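Local coordinates for protein acyl-coenzyme A oxidase 1 (Yarrowia lipolytica, PDB 5Y9D) that catalyses the FAD-dependent oxidation of saturated acyl-CoA by oxygen to trans-2-enoyl-CoA and hydrogen peroxide, as part of peroxisomal fatty acid beta-oxidation, at residues P198-G201 against A202-W205; D81-L84 against Q85-R88; T185-Q188 against D189-Q192; F450-G453 against Y454-V458. All blocks are in the same frame, centred on the assembly; numbering follows the deposited sequence.

Contact 1: P198-G201 against A202-W205; sequences PHIG and ATKW
The H199 imidazole meets the backbone of A202 obliquely, with CD2 of H199 3.7 Å from A202 N. The indole of W205 takes the CG2 methyl of T203 at its edge, in the ring plane; around it W269 lies nearly parallel, and H442 and Y669 of the second subunit close in more steeply. This is a 3-10 turn in the middle beta domain of the acyl-CoA dehydrogenase fold, carrying the chain from strand 192-196 to strand 204-207. Two i to i+3 backbone bonds form it: A202 N gives its hydrogen to H199 O at 3.1 Å, and T203 N to I200 O at 3.0 Å. The T203 hydroxyl grips that same I200 oxygen, from OG1 to O at 2.7 Å, so one carbonyl holds two donors, both coming from one face of its plane. Chi1 of T203, -59°, swings OG1 beside the backbone N, while CG2 turns to W205. OG1 also bonds Q271 of strand 268-272. A valine in place of T203 would probably leave I200 O with one donor fewer and the Q271 amide without this partner. I200 runs alongside T203, CG2 of I200 lying 3.6 Å from OG1 of T203, and its side chain also meets F26 of the second subunit. G201 has no side chain; a beta carbon there would collide with CD2 of H199, whose NE2 is hydrogen-bonded to E181. At the other end of the turn, CD of P198 rests 3.8 Å from CB of A202.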
loop_
_atom_site.group_PDB
_atom_site.type_symbol
_atom_site.label_atom_id
_atom_site.label_comp_id
_atom_site.label_asym_id
_atom_site.label_seq_id
_atom_site.Cartn_x
_atom_site.Cartn_y
_atom_site.Cartn_z
ATOM N N PRO A 198 -32.260 -14.980 5.584
ATOM C CA PRO A 198 -32.561 -15.933 6.646
ATOM C C PRO A 198 -31.793 -15.692 7.978
ATOM O O PRO A 198 -32.330 -15.968 9.055
ATOM C CB PRO A 198 -32.214 -17.275 6.007
ATOM C CG PRO A 198 -31.186 -16.972 4.985
ATOM C CD PRO A 198 -31.459 -15.580 4.497
ATOM N N HIS A 199 -30.575 -15.158 7.923
ATOM C CA HIS A 199 -29.873 -14.730 9.156
ATOM C C HIS A 199 -28.955 -13.556 8.861
ATOM O O HIS A 199 -28.823 -13.132 7.726
ATOM C CB HIS A 199 -29.058 -15.874 9.682
ATOM C CG HIS A 199 -28.133 -16.418 8.658
ATOM N ND1 HIS A 199 -28.510 -17.410 7.787
ATOM C CD2 HIS A 199 -26.889 -16.056 8.298
ATOM C CE1 HIS A 199 -27.510 -17.683 6.980
ATOM N NE2 HIS A 199 -26.520 -16.862 7.259
ATOM N N ILE A 200 -28.303 -13.033 9.886
ATOM C CA ILE A 200 -27.476 -11.835 9.735
ATOM C C ILE A 200 -26.336 -12.052 8.711
ATOM O O ILE A 200 -25.854 -11.106 8.107
ATOM C CB ILE A 200 -26.892 -11.329 11.075
ATOM C CG1 ILE A 200 -27.925 -11.252 12.204
ATOM C CG2 ILE A 200 -26.286 -9.945 10.894
ATOM C CD1 ILE A 200 -29.234 -10.655 11.798
ATOM N N GLY A 201 -25.896 -13.282 8.552
ATOM C CA GLY A 201 -24.842 -13.649 7.568
ATOM C C GLY A 201 -25.159 -13.408 6.105
ATOM O O GLY A 201 -24.253 -13.195 5.262
ATOM N N ALA A 202 -26.439 -13.423 5.778
ATOM C CA ALA A 202 -26.843 -13.093 4.441
ATOM C C ALA A 202 -27.181 -11.611 4.274
ATOM O O ALA A 202 -27.640 -11.191 3.182
ATOM C CB ALA A 202 -28.026 -13.950 4.037
ATOM N N THR A 203 -26.997 -10.821 5.331
ATOM C CA THR A 203 -27.158 -9.379 5.198
ATOM C C THR A 203 -26.356 -8.952 3.921
ATOM O O THR A 203 -25.207 -9.350 3.753
ATOM C CB THR A 203 -26.729 -8.619 6.480
ATOM O OG1 THR A 203 -27.504 -9.049 7.628
ATOM C CG2 THR A 203 -26.922 -7.109 6.341
ATOM N N LYS A 204 -26.997 -8.224 2.997
ATOM C CA LYS A 204 -26.284 -7.666 1.836
ATOM C C LYS A 204 -25.354 -6.636 2.399
ATOM O O LYS A 204 -25.682 -5.993 3.387
ATOM C CB LYS A 204 -27.224 -6.997 0.847
ATOM C CG LYS A 204 -28.193 -7.920 0.163
ATOM C CD LYS A 204 -27.475 -8.901 -0.726
ATOM C CE LYS A 204 -28.407 -9.915 -1.343
ATOM N NZ LYS A 204 -27.655 -10.651 -2.402
ATOM N N TRP A 205 -24.176 -6.516 1.829
ATOM C CA TRP A 205 -23.066 -5.831 2.520
ATOM C C TRP A 205 -22.153 -5.114 1.551
ATOM O O TRP A 205 -21.922 -5.612 0.446
ATOM C CB TRP A 205 -22.263 -6.823 3.298
ATOM C CG TRP A 205 -21.533 -6.162 4.362
ATOM C CD1 TRP A 205 -20.289 -5.648 4.290
ATOM C CD2 TRP A 205 -21.996 -5.904 5.673
ATOM N NE1 TRP A 205 -19.952 -5.075 5.468
ATOM C CE2 TRP A 205 -20.985 -5.225 6.344
ATOM C CE3 TRP A 205 -23.187 -6.174 6.347
ATOM C CZ2 TRP A 205 -21.107 -4.804 7.662
ATOM C CZ3 TRP A 205 -23.308 -5.755 7.673
ATOM C CH2 TRP A 205 -22.269 -5.087 8.310
#

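Contact 2: D81-L84 against Q85-R88; sequences DCNL and QQAR
A capping box starts helix 84-98, with N83 as N-cap and Q86 as its reciprocal partner three residues on. Q86 N donates to OD1 of N83 at 3.0 Å, and N83 N returns a bond to OE1 of Q86 at 2.8 Å, both nearly straight. The N83 side chain is folded back for this: with chi1 at 72°, CG sits between the backbone N and the carbonyl carbon, which carries OD1 over the first turn. Q86 instead has its chain extended beyond CG, reaching back to the N83 amide N. The two side chains cross at about a right angle, yet their amide planes are only 18° apart and stack, ND2 of N83 lying 3.1 Å from CD of Q86. C82 adds its SG, 4.1 Å from CB of Q86. Behind the cap the regular helix bonds begin, A87 N to N83 O and R88 N to L84 O, both 2.8 Å. L84 and R88 run side by side; CD2 of L84 sits over one face of the guanidinium, offset toward its rim, and lies 3.8 Å from CG of R88. The guanidinium itself is spoken for elsewhere, by the carboxylate of D255 and the carbonyl of D263, while N83 packs on N83 of the second subunit. The box thus gives a partner to a first-turn amide that no preceding helical turn could serve, and the partial negative charge on the N83 and Q86 side-chain oxygens would probably interact favourably with the positive end of the helix dipole.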
loop_
_atom_site.group_PDB
_atom_site.type_symbol
_atom_site.label_atom_id
_atom_site.label_comp_id
_atom_site.label_asym_id
_atom_site.label_seq_id
_atom_site.Cartn_x
_atom_site.Cartn_y
_atom_site.Cartn_z
ATOM N N ASP A 81 -9.057 17.949 2.666
ATOM C CA ASP A 81 -9.416 18.419 3.986
ATOM C C ASP A 81 -10.807 17.922 4.450
ATOM O O ASP A 81 -11.163 18.127 5.581
ATOM C CB ASP A 81 -9.412 19.962 3.993
ATOM C CG ASP A 81 -8.025 20.566 3.699
ATOM O OD1 ASP A 81 -7.034 20.195 4.383
ATOM O OD2 ASP A 81 -7.932 21.428 2.781
ATOM N N CYS A 82 -11.570 17.274 3.570
ATOM C CA CYS A 82 -12.947 16.860 3.862
ATOM C C CYS A 82 -13.113 15.768 4.914
ATOM O O CYS A 82 -12.493 14.684 4.807
ATOM C CB CYS A 82 -13.620 16.372 2.579
ATOM S SG CYS A 82 -14.196 17.781 1.597
ATOM N N ASN A 83 -13.996 16.022 5.893
ATOM C CA ASN A 83 -14.484 14.937 6.758
ATOM C C ASN A 83 -15.528 14.106 6.012
ATOM O O ASN A 83 -16.034 14.526 4.976
ATOM C CB ASN A 83 -14.988 15.466 8.129
ATOM C CG ASN A 83 -16.298 16.231 8.055
ATOM O OD1 ASN A 83 -17.340 15.689 7.641
ATOM N ND2 ASN A 83 -16.281 17.469 8.516
ATOM N N LEU A 84 -15.864 12.942 6.558
ATOM C CA LEU A 84 -16.789 11.991 5.912
ATOM C C LEU A 84 -18.179 12.593 5.637
ATOM O O LEU A 84 -18.746 12.433 4.548
ATOM C CB LEU A 84 -16.885 10.737 6.770
ATOM C CG LEU A 84 -17.709 9.496 6.414
ATOM C CD1 LEU A 84 -17.176 8.301 7.191
ATOM C CD2 LEU A 84 -19.198 9.666 6.724
ATOM N N GLN A 85 -18.733 13.309 6.596
ATOM C CA GLN A 85 -20.026 13.962 6.361
ATOM C C GLN A 85 -19.935 15.018 5.217
ATOM O O GLN A 85 -20.825 15.113 4.420
ATOM C CB GLN A 85 -20.582 14.555 7.669
ATOM C CG GLN A 85 -20.812 13.540 8.791
ATOM C CD GLN A 85 -19.548 13.105 9.590
ATOM O OE1 GLN A 85 -18.480 13.757 9.590
ATOM N NE2 GLN A 85 -19.678 11.971 10.281
ATOM N N GLN A 86 -18.840 15.759 5.100
ATOM C CA GLN A 86 -18.622 16.658 3.971
ATOM C C GLN A 86 -18.401 15.939 2.631
ATOM O O GLN A 86 -18.891 16.400 1.584
ATOM C CB GLN A 86 -17.403 17.553 4.219
ATOM C CG GLN A 86 -17.599 18.638 5.275
ATOM C CD GLN A 86 -16.296 19.138 5.920
ATOM O OE1 GLN A 86 -15.183 18.571 5.749
ATOM N NE2 GLN A 86 -16.436 20.197 6.703
ATOM N N ALA A 87 -17.632 14.847 2.642
ATOM C CA ALA A 87 -17.465 14.038 1.443
ATOM C C ALA A 87 -18.790 13.468 0.972
ATOM O O ALA A 87 -19.063 13.415 -0.233
ATOM C CB ALA A 87 -16.507 12.900 1.679
ATOM N N ARG A 88 -19.578 13.008 1.928
ATOM C CA ARG A 88 -20.833 12.326 1.630
ATOM C C ARG A 88 -21.741 13.265 0.868
ATOM O O ARG A 88 -22.257 12.911 -0.175
ATOM C CB ARG A 88 -21.530 11.889 2.916
ATOM C CG ARG A 88 -20.972 10.629 3.539
ATOM C CD ARG A 88 -21.172 9.402 2.687
ATOM N NE ARG A 88 -20.611 8.199 3.325
ATOM C CZ ARG A 88 -21.280 7.406 4.152
ATOM N NH1 ARG A 88 -20.693 6.344 4.678
ATOM N NH2 ARG A 88 -22.542 7.668 4.482
#

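Contact 3: T185-Q188 against D189-Q192; sequences TYDQ and DSDQ
The chain reverses in a beta hairpin: D187 and Q192 form an antiparallel hydrogen-bonded pair, D187 N to Q192 O at 2.7 Å and Q192 N to D187 O at 3.1 Å. D187 stands across from two residues, D191 and Q192, which makes a G1 beta bulge, and D191 takes a left-handed backbone conformation. D191 N also reaches Q188 O at 3.2 Å, closing the turn at the tip. Among the side chains, Y186 meets D191: the phenol OH of Y186 donates to OD1 of D191 at 2.5 Å, meeting it on the anti side and 29° out of the carboxylate plane. Ring and carboxylate stand almost perpendicular, 87° apart, with OD1 at the edge of the ring in its plane. With CG anti to the backbone N (chi1 179°), the Y186 ring lies along the hairpin toward the bulge; CD1 of Y186 comes 3.4 Å from Q192 O on the way. On the face of the sheet that carries D187 and Q192, OG of S190 stands 3.3 Å from OD2 of D187 and makes a weak bond to Q192 OE1. D187 and D189 bring like charges near, OD1 to OD1 4.4 Å. Two arginines answer this acidic tip: R276 pairs with D187 and bonds Q192 OE1, and R279 pairs with D191. They probably offset the carboxylates gathered here, letting several aspartates share one tight reversal.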
loop_
_atom_site.group_PDB
_atom_site.type_symbol
_atom_site.label_atom_id
_atom_site.label_comp_id
_atom_site.label_asym_id
_atom_site.label_seq_id
_atom_site.Cartn_x
_atom_site.Cartn_y
_atom_site.Cartn_z
ATOM N N THR A 185 -38.163 -16.869 -3.033
ATOM C CA THR A 185 -38.987 -18.047 -3.141
ATOM C C THR A 185 -40.346 -17.658 -3.699
ATOM O O THR A 185 -40.978 -16.723 -3.218
ATOM C CB THR A 185 -39.066 -18.867 -1.830
ATOM O OG1 THR A 185 -40.366 -19.432 -1.689
ATOM C CG2 THR A 185 -38.767 -18.051 -0.617
ATOM N N TYR A 186 -40.759 -18.405 -4.734
ATOM C CA TYR A 186 -41.883 -18.051 -5.602
ATOM C C TYR A 186 -43.191 -18.381 -4.939
ATOM O O TYR A 186 -43.302 -19.393 -4.289
ATOM C CB TYR A 186 -41.821 -18.784 -6.946
ATOM C CG TYR A 186 -43.011 -18.430 -7.813
ATOM C CD1 TYR A 186 -43.183 -17.133 -8.287
ATOM C CD2 TYR A 186 -44.002 -19.370 -8.107
ATOM C CE1 TYR A 186 -44.281 -16.791 -9.058
ATOM C CE2 TYR A 186 -45.112 -19.039 -8.873
ATOM C CZ TYR A 186 -45.241 -17.749 -9.346
ATOM O OH TYR A 186 -46.324 -17.401 -10.096
ATOM N N ASP A 187 -44.169 -17.502 -5.091
ATOM C CA ASP A 187 -45.479 -17.723 -4.502
ATOM C C ASP A 187 -46.538 -17.586 -5.579
ATOM O O ASP A 187 -46.790 -16.494 -6.077
ATOM C CB ASP A 187 -45.734 -16.753 -3.339
ATOM C CG ASP A 187 -47.084 -16.983 -2.664
ATOM O OD1 ASP A 187 -47.883 -17.788 -3.177
ATOM O OD2 ASP A 187 -47.358 -16.345 -1.626
ATOM N N GLN A 188 -47.168 -18.707 -5.902
ATOM C CA GLN A 188 -48.110 -18.793 -7.020
ATOM C C GLN A 188 -49.447 -18.154 -6.689
ATOM O O GLN A 188 -49.996 -17.443 -7.511
ATOM C CB GLN A 188 -48.295 -20.253 -7.399
ATOM C CG GLN A 188 -49.056 -20.500 -8.686
ATOM C CD GLN A 188 -48.973 -21.956 -9.089
ATOM O OE1 GLN A 188 -48.638 -22.816 -8.273
ATOM N NE2 GLN A 188 -49.265 -22.240 -10.341
ATOM N N ASP A 189 -49.957 -18.389 -5.477
ATOM C CA ASP A 189 -51.204 -17.772 -5.022
ATOM C C ASP A 189 -51.247 -16.299 -5.375
ATOM O O ASP A 189 -52.259 -15.832 -5.857
ATOM C CB ASP A 189 -51.422 -17.975 -3.512
ATOM C CG ASP A 189 -51.843 -19.433 -3.148
ATOM O OD1 ASP A 189 -51.319 -20.400 -3.749
ATOM O OD2 ASP A 189 -52.698 -19.620 -2.243
ATOM N N SER A 190 -50.132 -15.585 -5.183
ATOM C CA SER A 190 -50.042 -14.117 -5.413
ATOM C C SER A 190 -49.246 -13.676 -6.671
ATOM O O SER A 190 -49.259 -12.489 -7.026
ATOM C CB SER A 190 -49.470 -13.420 -4.159
ATOM O OG SER A 190 -48.223 -13.973 -3.753
ATOM N N ASP A 191 -48.583 -14.624 -7.338
ATOM C CA ASP A 191 -47.662 -14.339 -8.442
ATOM C C ASP A 191 -46.552 -13.335 -8.025
ATOM O O ASP A 191 -46.285 -12.328 -8.706
ATOM C CB ASP A 191 -48.406 -13.880 -9.711
ATOM C CG ASP A 191 -47.616 -14.192 -11.007
ATOM O OD1 ASP A 191 -46.708 -15.039 -10.963
ATOM O OD2 ASP A 191 -47.877 -13.600 -12.080
ATOM N N GLN A 192 -45.900 -13.673 -6.906
ATOM C CA GLN A 192 -44.852 -12.855 -6.293
ATOM C C GLN A 192 -43.612 -13.658 -5.920
ATOM O O GLN A 192 -43.677 -14.899 -5.767
ATOM C CB GLN A 192 -45.405 -12.191 -5.040
ATOM C CG GLN A 192 -46.535 -11.254 -5.381
ATOM C CD GLN A 192 -47.026 -10.436 -4.214
ATOM O OE1 GLN A 192 -47.132 -10.920 -3.100
ATOM N NE2 GLN A 192 -47.361 -9.185 -4.484
#

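Contact 4: F450-G453 against Y454-V458; sequences FGQG and YADWV
Y454 N donates to F450 O at 2.7 Å, and with an N-H...O angle of 175° the bond is almost perfectly straight. W457 N to G453 O has the same length but is more bent; A455 N to G451 O and D456 N to Q452 O continue the i to i+4 ladder. Side chains meet along one flank, where Q452 and D456, one turn apart, cross obliquely with amide and carboxylate planes 31° apart. CG of Q452 lies 3.6 Å from OD2 of D456. A chi1 of -67° sets the D456 carboxylate carbon beside its own backbone N, with CG of D456 3.1 Å from Q452 O; M122 of helix 122-142 touches the same side chain. An alanine in place of D456 would probably leave CG of Q452 without the carboxylate beside it and open a gap against M122. Further along, CG2 of V458 covers one face of the Y454 ring, offset toward the rim. That tyrosine points into the dimer interface, its OH bonded to D433 of the second subunit and its ring meeting Y454 of that subunit. W457 inserts between helices 306-334 and 400-437, and bonds T425 O through NE1. A455 O accepts from Y444 of the second subunit, a residue of the FAD pocket. This short buried helix belongs to the helical C-alpha1 domain of the acyl-CoA oxidase fold and lies where the two subunits meet.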
loop_
_atom_site.group_PDB
_atom_site.type_symbol
_atom_site.label_atom_id
_atom_site.label_comp_id
_atom_site.label_asym_id
_atom_site.label_seq_id
_atom_site.Cartn_x
_atom_site.Cartn_y
_atom_site.Cartn_z
ATOM N N PHE A 450 -1.205 11.315 -2.503
ATOM C CA PHE A 450 -0.901 9.900 -2.508
ATOM C C PHE A 450 -1.741 9.151 -1.546
ATOM O O PHE A 450 -2.105 8.039 -1.824
ATOM C CB PHE A 450 0.572 9.673 -2.193
ATOM C CG PHE A 450 1.466 10.203 -3.238
ATOM C CD1 PHE A 450 1.768 9.438 -4.337
ATOM C CD2 PHE A 450 1.924 11.506 -3.173
ATOM C CE1 PHE A 450 2.566 9.928 -5.332
ATOM C CE2 PHE A 450 2.729 12.018 -4.175
ATOM C CZ PHE A 450 3.044 11.222 -5.257
ATOM N N GLY A 451 -2.069 9.776 -0.428
ATOM C CA GLY A 451 -2.769 9.135 0.657
ATOM C C GLY A 451 -4.178 8.806 0.272
ATOM O O GLY A 451 -4.563 7.638 0.245
ATOM N N GLN A 452 -4.960 9.836 0.000
ATOM C CA GLN A 452 -6.335 9.688 -0.515
ATOM C C GLN A 452 -6.322 8.804 -1.746
ATOM O O GLN A 452 -7.201 7.981 -1.912
ATOM C CB GLN A 452 -6.953 11.035 -0.910
ATOM C CG GLN A 452 -8.375 10.910 -1.462
ATOM C CD GLN A 452 -8.741 11.951 -2.537
ATOM O OE1 GLN A 452 -8.074 12.073 -3.573
ATOM N NE2 GLN A 452 -9.845 12.678 -2.304
ATOM N N GLY A 453 -5.303 8.998 -2.591
ATOM C CA GLY A 453 -5.131 8.214 -3.811
ATOM C C GLY A 453 -5.007 6.733 -3.555
ATOM O O GLY A 453 -5.841 5.968 -4.004
ATOM N N TYR A 454 -3.972 6.318 -2.849
ATOM C CA TYR A 454 -3.789 4.890 -2.545
ATOM C C TYR A 454 -5.016 4.281 -1.826
ATOM O O TYR A 454 -5.488 3.199 -2.188
ATOM C CB TYR A 454 -2.578 4.696 -1.627
ATOM C CG TYR A 454 -2.157 3.266 -1.421
ATOM C CD1 TYR A 454 -1.452 2.589 -2.411
ATOM C CD2 TYR A 454 -2.404 2.600 -0.227
ATOM C CE1 TYR A 454 -1.014 1.292 -2.223
ATOM C CE2 TYR A 454 -1.993 1.279 -0.034
ATOM C CZ TYR A 454 -1.285 0.643 -1.037
ATOM O OH TYR A 454 -0.861 -0.650 -0.921
ATOM N N ALA A 455 -5.513 4.970 -0.798
ATOM C CA ALA A 455 -6.626 4.443 0.010
ATOM C C ALA A 455 -7.881 4.275 -0.819
ATOM O O ALA A 455 -8.567 3.257 -0.729
ATOM C CB ALA A 455 -6.903 5.342 1.207
ATOM N N ASP A 456 -8.195 5.281 -1.611
ATOM C CA ASP A 456 -9.256 5.145 -2.616
ATOM C C ASP A 456 -8.932 4.098 -3.704
ATOM O O ASP A 456 -9.817 3.364 -4.117
ATOM C CB ASP A 456 -9.571 6.500 -3.267
ATOM C CG ASP A 456 -10.217 7.509 -2.283
ATOM O OD1 ASP A 456 -10.234 7.292 -1.041
ATOM O OD2 ASP A 456 -10.693 8.555 -2.780
ATOM N N TRP A 457 -7.686 4.006 -4.158
ATOM C CA TRP A 457 -7.371 3.083 -5.267
ATOM C C TRP A 457 -7.526 1.601 -4.918
ATOM O O TRP A 457 -7.938 0.794 -5.740
ATOM C CB TRP A 457 -5.946 3.257 -5.846
ATOM C CG TRP A 457 -5.744 2.270 -6.883
ATOM C CD1 TRP A 457 -5.077 1.094 -6.771
ATOM C CD2 TRP A 457 -6.360 2.264 -8.148
ATOM N NE1 TRP A 457 -5.197 0.370 -7.913
ATOM C CE2 TRP A 457 -5.981 1.080 -8.787
ATOM C CE3 TRP A 457 -7.180 3.171 -8.836
ATOM C CZ2 TRP A 457 -6.392 0.772 -10.086
ATOM C CZ3 TRP A 457 -7.604 2.852 -10.110
ATOM C CH2 TRP A 457 -7.204 1.652 -10.721
ATOM N N VAL A 458 -7.220 1.265 -3.691
ATOM C CA VAL A 458 -6.927 -0.116 -3.321
ATOM C C VAL A 458 -8.126 -1.061 -3.317
ATOM O O VAL A 458 -7.976 -2.277 -3.488
ATOM C CB VAL A 458 -6.142 -0.111 -1.985
ATOM C CG1 VAL A 458 -6.810 -0.913 -0.901
ATOM C CG2 VAL A 458 -4.711 -0.520 -2.245
#

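How the contacts relate
From the N terminus the order is contact 2, contact 3, contact 1, contact 4; each is local, and none nests in or crosses another. Contact 2 caps the start of helix 84-98 in the N-terminal part. Contacts 3 and 1 close turns that bracket strand 192-196 in the middle beta domain: contact 3 turns the chain into it and contact 1 leads out of it to strand 204-207, with their nearest atoms about 9 Å apart. Contact 4, much later, lies within a helix of the C-alpha1 domain, its nearest atoms about 7 Å from contact 2, and Q452 touches Y80, just ahead of contact 2 in the chain. Contacts 1, 2 and 4 all reach the second subunit; contact 3 does not.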